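Local coordinates for protein endoglucanase (Uncultured bacterium, PDB 3X17) that probably hydrolyses internal beta-1,4-glucosidic bonds of cellulose, as a family 9 glycoside hydrolase with an (alpha/alpha)6 barrel and an N-terminal Ig-like domain, at residues A[275-280]-A[331-336]; A[309-314]-A[338-343]; A[368-371]-A[377-380]. All blocks are in the same frame, centred on the assembly; numbering follows the deposited sequence.

Contact 1 of 3, residues A[275-280]-A[331-336]; sequences TAKAAA and YDDRDD. With CA (calcium ion), chain E.
The ammonium nitrogen NZ of K277 stands 2.7 Å from OD2 of D333, and this single approach joins helix 272-288 to the calcium-binding loop 331-336. The meeting is only part of what holds the lysine: its salt bridge goes to OD1 of D339, and OE1 of Q273, one helical turn back, accepts a hydrogen bond. NZ thus sits among three oxygens, two of them from aspartates that also serve the metal. The chain of K277 runs extended from its helix and bends only at its last torsion (chi4 87°), which swings NZ round to the carboxylates. D333 reaches it from the opposite direction, and with CG trans to the backbone N (chi1 169°) both of its oxygens face the calcium ion.

The carboxylate of D333 is bidentate, with OD1 at 2.6 Å and OD2 at 2.5 Å from calcium, so OD2 is shared between metal and lysine. Two residues further on, the backbone O of D335 lies 2.2 Å from calcium, and the loop therefore wraps the ion with a side chain and a carbonyl. D338, D339, V377 and a water complete the seven ligand atoms. With the positive ion on one side and K277 on another, the buried carboxylates of D333 and D339 would be expected to stay ionised.

Beyond the metal, the side chain of D335 caps a backbone N at the turn into helix 337-351, while D336 forms a salt bridge with R340 on that helix. The K277 side chain touches W342 of helix 337-351 and T185, A188 and V189 of helix 184-200, and A276 packs against L311 of helix 294-312.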
loop_
_atom_site.group_PDB
_atom_site.type_symbol
_atom_site.label_atom_id
_atom_site.label_comp_id
_atom_site.label_asym_id
_atom_site.label_seq_id
_atom_site.Cartn_x
_atom_site.Cartn_y
_atom_site.Cartn_z
ATOM N N THR A 275 11.258 11.204 13.021
ATOM C CA THR A 275 11.377 10.862 14.423
ATOM C C THR A 275 9.976 10.504 14.997
ATOM O O THR A 275 9.785 9.473 15.669
ATOM C CB THR A 275 12.043 12.034 15.195
ATOM O OG1 THR A 275 13.361 12.277 14.668
ATOM C CG2 THR A 275 12.144 11.730 16.665
ATOM N N ALA A 276 8.980 11.295 14.613
ATOM C CA ALA A 276 7.598 11.105 15.095
ATOM C C ALA A 276 6.933 9.872 14.433
ATOM O O ALA A 276 6.318 9.056 15.118
ATOM C CB ALA A 276 6.771 12.384 14.810
ATOM N N LYS A 277 7.101 9.706 13.124
ATOM C CA LYS A 277 6.639 8.482 12.461
ATOM C C LYS A 277 7.213 7.221 13.109
ATOM O O LYS A 277 6.483 6.274 13.385
ATOM C CB LYS A 277 6.979 8.461 10.978
ATOM C CG LYS A 277 6.073 9.301 10.087
ATOM C CD LYS A 277 6.682 9.376 8.687
ATOM C CE LYS A 277 5.724 9.949 7.649
ATOM N NZ LYS A 277 5.839 11.445 7.630
ATOM N N ALA A 278 8.498 7.240 13.457
ATOM C CA ALA A 278 9.088 6.039 14.016
ATOM C C ALA A 278 8.552 5.844 15.424
ATOM O O ALA A 278 8.250 4.733 15.823
ATOM C CB ALA A 278 10.611 6.146 14.021
ATOM N N ALA A 279 8.401 6.938 16.166
ATOM C CA ALA A 279 7.739 6.873 17.465
ATOM C C ALA A 279 6.388 6.200 17.353
ATOM O O ALA A 279 6.069 5.330 18.144
ATOM C CB ALA A 279 7.592 8.292 18.127
ATOM N N ALA A 280 5.585 6.620 16.387
ATOM C CA ALA A 280 4.222 6.105 16.264
ATOM C C ALA A 280 4.254 4.598 15.960
ATOM O O ALA A 280 3.584 3.794 16.617
ATOM C CB ALA A 280 3.435 6.882 15.180
ATOM N N TYR A 331 11.462 12.170 -0.340
ATOM C CA TYR A 331 10.406 12.074 0.684
ATOM C C TYR A 331 10.410 13.315 1.560
ATOM O O TYR A 331 10.513 13.230 2.791
ATOM C CB TYR A 331 10.531 10.788 1.539
ATOM C CG TYR A 331 10.204 9.534 0.753
ATOM C CD1 TYR A 331 8.974 9.397 0.111
ATOM C CD2 TYR A 331 11.164 8.545 0.537
ATOM C CE1 TYR A 331 8.692 8.285 -0.691
ATOM C CE2 TYR A 331 10.883 7.400 -0.255
ATOM C CZ TYR A 331 9.649 7.285 -0.867
ATOM O OH TYR A 331 9.338 6.176 -1.650
ATOM N N ASP A 332 10.265 14.468 0.923
ATOM C CA ASP A 332 10.430 15.726 1.618
ATOM C C ASP A 332 9.090 16.151 2.245
ATOM O O ASP A 332 8.359 17.018 1.705
ATOM C CB ASP A 332 10.982 16.794 0.658
ATOM C CG ASP A 332 10.195 16.888 -0.628
ATOM O OD1 ASP A 332 9.582 15.874 -1.057
ATOM O OD2 ASP A 332 10.143 17.995 -1.189
ATOM N N ASP A 333 8.716 15.451 3.314
ATOM C CA ASP A 333 7.464 15.712 4.030
ATOM C C ASP A 333 7.658 16.996 4.845
ATOM O O ASP A 333 8.494 17.045 5.742
ATOM C CB ASP A 333 7.138 14.534 4.948
ATOM C CG ASP A 333 6.002 14.831 5.932
ATOM O OD1 ASP A 333 5.324 15.880 5.838
ATOM O OD2 ASP A 333 5.818 14.007 6.850
ATOM N N ARG A 334 7.014 18.068 4.417
ATOM C CA ARG A 334 7.379 19.410 4.900
ATOM C C ARG A 334 6.525 19.932 6.072
ATOM O O ARG A 334 6.597 21.113 6.424
ATOM C CB ARG A 334 7.482 20.404 3.719
ATOM C CG ARG A 334 8.437 19.842 2.645
ATOM C CD ARG A 334 8.965 20.826 1.618
ATOM N NE ARG A 334 10.329 21.234 1.954
ATOM C CZ ARG A 334 11.414 20.966 1.240
ATOM N NH1 ARG A 334 11.341 20.278 0.110
ATOM N NH2 ARG A 334 12.590 21.381 1.681
ATOM N N ASP A 335 5.849 19.012 6.766
ATOM C CA ASP A 335 5.099 19.356 7.985
ATOM C C ASP A 335 5.037 18.165 8.939
ATOM O O ASP A 335 4.581 17.080 8.554
ATOM C CB ASP A 335 3.686 19.828 7.596
ATOM C CG ASP A 335 2.839 20.268 8.794
ATOM O OD1 ASP A 335 3.312 20.224 9.942
ATOM O OD2 ASP A 335 1.658 20.623 8.583
ATOM N N ASP A 336 5.451 18.366 10.185
ATOM C CA ASP A 336 5.533 17.274 11.143
ATOM C C ASP A 336 4.366 17.184 12.131
ATOM O O ASP A 336 4.381 16.356 13.053
ATOM C CB ASP A 336 6.881 17.296 11.880
ATOM C CG ASP A 336 6.992 18.423 12.909
ATOM O OD1 ASP A 336 5.975 19.093 13.183
ATOM O OD2 ASP A 336 8.088 18.583 13.509
HETATM CA CA CA E . 3.793 15.129 7.755
HETATM O O HOH W 1 2.116 16.604 6.657
#

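Contact 2 of 3, residues A[309-314]-A[338-343]; sequences RFLAAS and DDRFWA. With CA (calcium ion), chain E.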
loop_
_atom_site.group_PDB
_atom_site.type_symbol
_atom_site.label_atom_id
_atom_site.label_comp_id
_atom_site.label_asym_id
_atom_site.label_seq_id
_atom_site.Cartn_x
_atom_site.Cartn_y
_atom_site.Cartn_z
ATOM N N ARG A 309 10.841 12.287 23.614
ATOM C CA ARG A 309 11.610 13.234 24.436
ATOM C C ARG A 309 12.343 14.228 23.533
ATOM O O ARG A 309 12.281 15.451 23.727
ATOM C CB ARG A 309 12.625 12.497 25.300
ATOM C CG ARG A 309 12.149 12.225 26.710
ATOM C CD ARG A 309 13.014 11.166 27.388
ATOM N NE ARG A 309 12.142 10.076 27.812
ATOM C CZ ARG A 309 12.402 8.784 27.669
ATOM N NH1 ARG A 309 13.582 8.375 27.233
ATOM N NH2 ARG A 309 11.500 7.897 28.067
ATOM N N PHE A 310 12.958 13.701 22.482
ATOM C CA PHE A 310 13.538 14.564 21.464
ATOM C C PHE A 310 12.527 15.543 20.868
ATOM O O PHE A 310 12.817 16.728 20.765
ATOM C CB PHE A 310 14.214 13.767 20.352
ATOM C CG PHE A 310 14.920 14.631 19.358
ATOM C CD1 PHE A 310 16.230 15.060 19.596
ATOM C CD2 PHE A 310 14.260 15.083 18.224
ATOM C CE1 PHE A 310 16.864 15.917 18.707
ATOM C CE2 PHE A 310 14.905 15.905 17.309
ATOM C CZ PHE A 310 16.205 16.346 17.566
ATOM N N LEU A 311 11.382 15.043 20.399
ATOM C CA LEU A 311 10.361 15.928 19.815
ATOM C C LEU A 311 9.846 17.021 20.762
ATOM O O LEU A 311 9.526 18.113 20.325
ATOM C CB LEU A 311 9.167 15.137 19.273
ATOM C CG LEU A 311 9.465 14.206 18.105
ATOM C CD1 LEU A 311 8.395 13.131 18.050
ATOM C CD2 LEU A 311 9.522 15.040 16.804
ATOM N N ALA A 312 9.694 16.710 22.035
ATOM C CA ALA A 312 9.131 17.683 22.969
ATOM C C ALA A 312 10.130 18.814 23.279
ATOM O O ALA A 312 9.726 19.901 23.690
ATOM C CB ALA A 312 8.641 17.001 24.250
ATOM N N ALA A 313 11.394 18.612 22.893
ATOM C CA ALA A 313 12.456 19.586 23.145
ATOM C C ALA A 313 12.859 20.279 21.859
ATOM O O ALA A 313 13.847 21.001 21.815
ATOM C CB ALA A 313 13.696 18.901 23.762
ATOM N N SER A 314 12.165 19.990 20.778
ATOM C CA SER A 314 12.676 20.405 19.478
ATOM C C SER A 314 11.553 20.988 18.616
ATOM O O SER A 314 10.431 20.490 18.656
ATOM C CB SER A 314 13.328 19.207 18.787
ATOM O OG SER A 314 13.646 19.543 17.454
ATOM N N ASP A 338 1.088 16.462 11.716
ATOM C CA ASP A 338 0.285 15.276 11.553
ATOM C C ASP A 338 1.007 14.027 12.031
ATOM O O ASP A 338 0.385 13.130 12.614
ATOM C CB ASP A 338 -0.280 15.126 10.123
ATOM C CG ASP A 338 0.776 15.253 9.048
ATOM O OD1 ASP A 338 1.971 15.020 9.335
ATOM O OD2 ASP A 338 0.402 15.579 7.897
ATOM N N ASP A 339 2.317 13.984 11.797
ATOM C CA ASP A 339 3.178 12.931 12.360
ATOM C C ASP A 339 3.285 12.975 13.890
ATOM O O ASP A 339 3.186 11.931 14.548
ATOM C CB ASP A 339 4.570 12.997 11.706
ATOM C CG ASP A 339 4.478 13.154 10.199
ATOM O OD1 ASP A 339 4.277 12.140 9.525
ATOM O OD2 ASP A 339 4.605 14.282 9.673
ATOM N N ARG A 340 3.453 14.171 14.475
ATOM C CA ARG A 340 3.455 14.273 15.952
ATOM C C ARG A 340 2.119 13.880 16.576
ATOM O O ARG A 340 2.079 13.182 17.594
ATOM C CB ARG A 340 3.850 15.668 16.449
ATOM C CG ARG A 340 5.239 16.114 16.064
ATOM C CD ARG A 340 5.486 17.567 16.528
ATOM N NE ARG A 340 6.762 18.093 16.058
ATOM C CZ ARG A 340 7.767 18.478 16.843
ATOM N NH1 ARG A 340 7.667 18.400 18.158
ATOM N NH2 ARG A 340 8.882 18.941 16.299
ATOM N N PHE A 341 1.019 14.348 15.992
ATOM C CA PHE A 341 -0.314 13.911 16.439
ATOM C C PHE A 341 -0.356 12.378 16.519
ATOM O O PHE A 341 -0.694 11.789 17.568
ATOM C CB PHE A 341 -1.377 14.432 15.460
ATOM C CG PHE A 341 -2.757 13.839 15.662
ATOM C CD1 PHE A 341 -3.609 14.350 16.631
ATOM C CD2 PHE A 341 -3.193 12.768 14.883
ATOM C CE1 PHE A 341 -4.894 13.848 16.794
ATOM C CE2 PHE A 341 -4.484 12.271 15.026
ATOM C CZ PHE A 341 -5.314 12.783 16.029
ATOM N N TRP A 342 0.035 11.727 15.419
ATOM C CA TRP A 342 -0.054 10.263 15.332
ATOM C C TRP A 342 0.804 9.597 16.401
ATOM O O TRP A 342 0.371 8.681 17.084
ATOM C CB TRP A 342 0.342 9.798 13.937
ATOM C CG TRP A 342 0.447 8.311 13.790
ATOM C CD1 TRP A 342 -0.400 7.373 14.298
ATOM C CD2 TRP A 342 1.343 7.615 12.920
ATOM N NE1 TRP A 342 -0.034 6.118 13.867
ATOM C CE2 TRP A 342 1.035 6.240 13.015
ATOM C CE3 TRP A 342 2.435 8.014 12.134
ATOM C CZ2 TRP A 342 1.819 5.250 12.398
ATOM C CZ3 TRP A 342 3.230 7.031 11.542
ATOM C CH2 TRP A 342 2.897 5.665 11.656
ATOM N N ALA A 343 2.019 10.100 16.574
ATOM C CA ALA A 343 2.898 9.579 17.613
ATOM C C ALA A 343 2.296 9.778 19.004
ATOM O O ALA A 343 2.288 8.849 19.817
ATOM C CB ALA A 343 4.307 10.223 17.505
HETATM CA CA CA E . 3.793 15.129 7.755
HETATM O O HOH W 1 2.116 16.604 6.657
#
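R340 spends its guanidinium on a carbonyl in the last turn of helix 294-312 and one in the turn that follows. NH1 donates to the backbone O of L311 at 2.9 Å, and NH2 to the backbone O of S314 at 3.2 Å. Neither bond is straight: the N-H...O angles are 142° and 150°, and each nitrogen stands above its acceptor's carbonyl plane. The carbonyl of L311 takes just a weak bond from S314 N within its own segment, and the arginine supplies a firmer one. A positive group here would also be expected to suit the helix dipole.

NE forms a salt bridge to OD2 of D336, an oxygen that also lies 2.9 Å from NH2 of R340. One face of the guanidinium is covered by L311, whose CD2 methyl lies over its centre, 3.8 Å above the plane. An extended run from CG to NE carries the group this far.

Earlier in the same helix, D338 and D339 bind calcium through OD1 and OD2. Helix 337-351 thus meets the end of helix 294-312 through R340, which touches Y359 of helix 354-366, while T272 and A276 of helix 272-288 touch L311.

Contact 3 of 3, residues A[368-371]-A[377-380]; sequences LPAY and VNPA. With CA (calcium ion), chain E.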
loop_
_atom_site.group_PDB
_atom_site.type_symbol
_atom_site.label_atom_id
_atom_site.label_comp_id
_atom_site.label_asym_id
_atom_site.label_seq_id
_atom_site.Cartn_x
_atom_site.Cartn_y
_atom_site.Cartn_z
ATOM N N LEU A 368 -6.972 19.957 14.488
ATOM C CA LEU A 368 -6.436 18.612 14.328
ATOM C C LEU A 368 -5.885 18.483 12.915
ATOM O O LEU A 368 -6.284 19.228 12.028
ATOM C CB LEU A 368 -7.543 17.587 14.531
ATOM C CG LEU A 368 -8.142 17.495 15.930
ATOM C CD1 LEU A 368 -9.455 16.690 15.889
ATOM C CD2 LEU A 368 -7.150 16.905 16.912
ATOM N N PRO A 369 -4.970 17.528 12.700
ATOM C CA PRO A 369 -4.432 17.271 11.359
ATOM C C PRO A 369 -5.589 17.024 10.399
ATOM O O PRO A 369 -6.612 16.487 10.823
ATOM C CB PRO A 369 -3.658 15.956 11.553
ATOM C CG PRO A 369 -3.292 15.927 12.991
ATOM C CD PRO A 369 -4.406 16.615 13.721
ATOM N N ALA A 370 -5.456 17.409 9.131
ATOM C CA ALA A 370 -6.456 17.032 8.124
ATOM C C ALA A 370 -6.624 15.506 8.079
ATOM O O ALA A 370 -5.662 14.756 8.333
ATOM C CB ALA A 370 -6.077 17.578 6.725
ATOM N N TYR A 371 -7.866 15.067 7.847
ATOM C CA TYR A 371 -8.183 13.658 7.706
ATOM C C TYR A 371 -8.023 13.250 6.245
ATOM O O TYR A 371 -8.704 13.765 5.355
ATOM C CB TYR A 371 -9.622 13.343 8.181
ATOM C CG TYR A 371 -9.889 11.848 8.310
ATOM C CD1 TYR A 371 -9.415 11.133 9.388
ATOM C CD2 TYR A 371 -10.539 11.147 7.301
ATOM C CE1 TYR A 371 -9.643 9.773 9.509
ATOM C CE2 TYR A 371 -10.721 9.796 7.380
ATOM C CZ TYR A 371 -10.321 9.118 8.515
ATOM O OH TYR A 371 -10.532 7.763 8.608
ATOM N N VAL A 377 3.222 11.395 3.639
ATOM C CA VAL A 377 3.080 12.812 4.005
ATOM C C VAL A 377 2.253 12.963 5.286
ATOM O O VAL A 377 2.709 13.558 6.281
ATOM C CB VAL A 377 2.444 13.618 2.864
ATOM C CG1 VAL A 377 2.166 15.048 3.296
ATOM C CG2 VAL A 377 3.368 13.616 1.623
ATOM N N ASN A 378 1.046 12.385 5.254
ATOM C CA ASN A 378 0.079 12.503 6.347
ATOM C C ASN A 378 -0.432 11.127 6.768
ATOM O O ASN A 378 -1.178 10.489 6.050
ATOM C CB ASN A 378 -1.097 13.372 5.905
ATOM C CG ASN A 378 -2.111 13.573 6.995
ATOM O OD1 ASN A 378 -2.069 12.922 8.034
ATOM N ND2 ASN A 378 -3.065 14.444 6.737
ATOM N N PRO A 379 0.080 10.610 7.876
ATOM C CA PRO A 379 -0.323 9.296 8.366
ATOM C C PRO A 379 -1.420 9.400 9.453
ATOM O O PRO A 379 -1.752 8.406 10.110
ATOM C CB PRO A 379 0.972 8.776 8.989
ATOM C CG PRO A 379 1.578 9.964 9.562
ATOM C CD PRO A 379 1.296 11.093 8.557
ATOM N N ALA A 380 -1.921 10.607 9.699
ATOM C CA ALA A 380 -2.684 10.842 10.912
ATOM C C ALA A 380 -4.032 10.083 10.996
ATOM O O ALA A 380 -4.584 9.973 12.077
ATOM C CB ALA A 380 -2.890 12.358 11.153
HETATM CA CA CA E . 3.793 15.129 7.755
HETATM O O HOH W 2 -5.343 12.038 8.320
HETATM O O HOH W 1 2.116 16.604 6.657
#
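This is a short-range closure within a single loop, the connection between helix 354-366 and helix 381-390 of the catalytic domain, made by one side-chain-to-backbone hydrogen bond and one small apolar contact. N378 carries the polar half. Its ND2 donates to the backbone O of A370 at 3.1 Å, with a nearly straight N-H...O angle of 164°. The acceptor lies in the plane of the N378 amide, whereas the nitrogen stands above the carbonyl plane of A370.

The other end of the same amide is occupied as well. OD1 of N378 receives the backbone N of A380 at 2.9 Å, which makes an Asx turn just ahead of helix 381-390. Held by both ends, the amide has its flip settled: the nitrogen faces A370 and the oxygen faces the turn. CG lies opposite the backbone N (chi1 -178°), and this directs the amide across to segment 368-371. A water 2.7 Å from A370 O also lies near N378 OD1, though it has more acceptors in reach than protons, so a bridge is not certain.

The apolar half lies alongside. CB of P369 meets CB of A380 at 3.7 Å, with the proline CG only slightly farther away, and the other surroundings of P369 include F341 of helix 337-351. Its backbone O is taken by the hydroxyl of Y384, whose ring also meets Y371 edge-to-face, so helix 381-390 is tied back to the start of the loop.

Next to N378, the backbone O of V377 binds calcium at 2.4 Å. The metal bond would hold the carbonyl of V377, and the amide of N378, bonded at both its N and its O, would restrain the next residues, consistent with a loop shaped to present a calcium ligand.

In the fold
Each contact includes a segment that supplies ligands to the same calcium ion in the family 9 domain, which has an (alpha/alpha)6 barrel fold. The centres of contacts 1 and 2 are about 9 Å apart, those of 1 and 3 about 11 Å, and those of 2 and 3 about 14 Å. Along the chain, contacts 1 and 2 interleave, since 309-314 falls between 275-280 and 331-336; contact 3 follows both. Helix 337-351 is the common element: it starts just after 331-336, holds 338-343, and packs against the loop of contact 3. The ion gathers ligands from two loops and the start of one helix, and so ties these parts of the domain together.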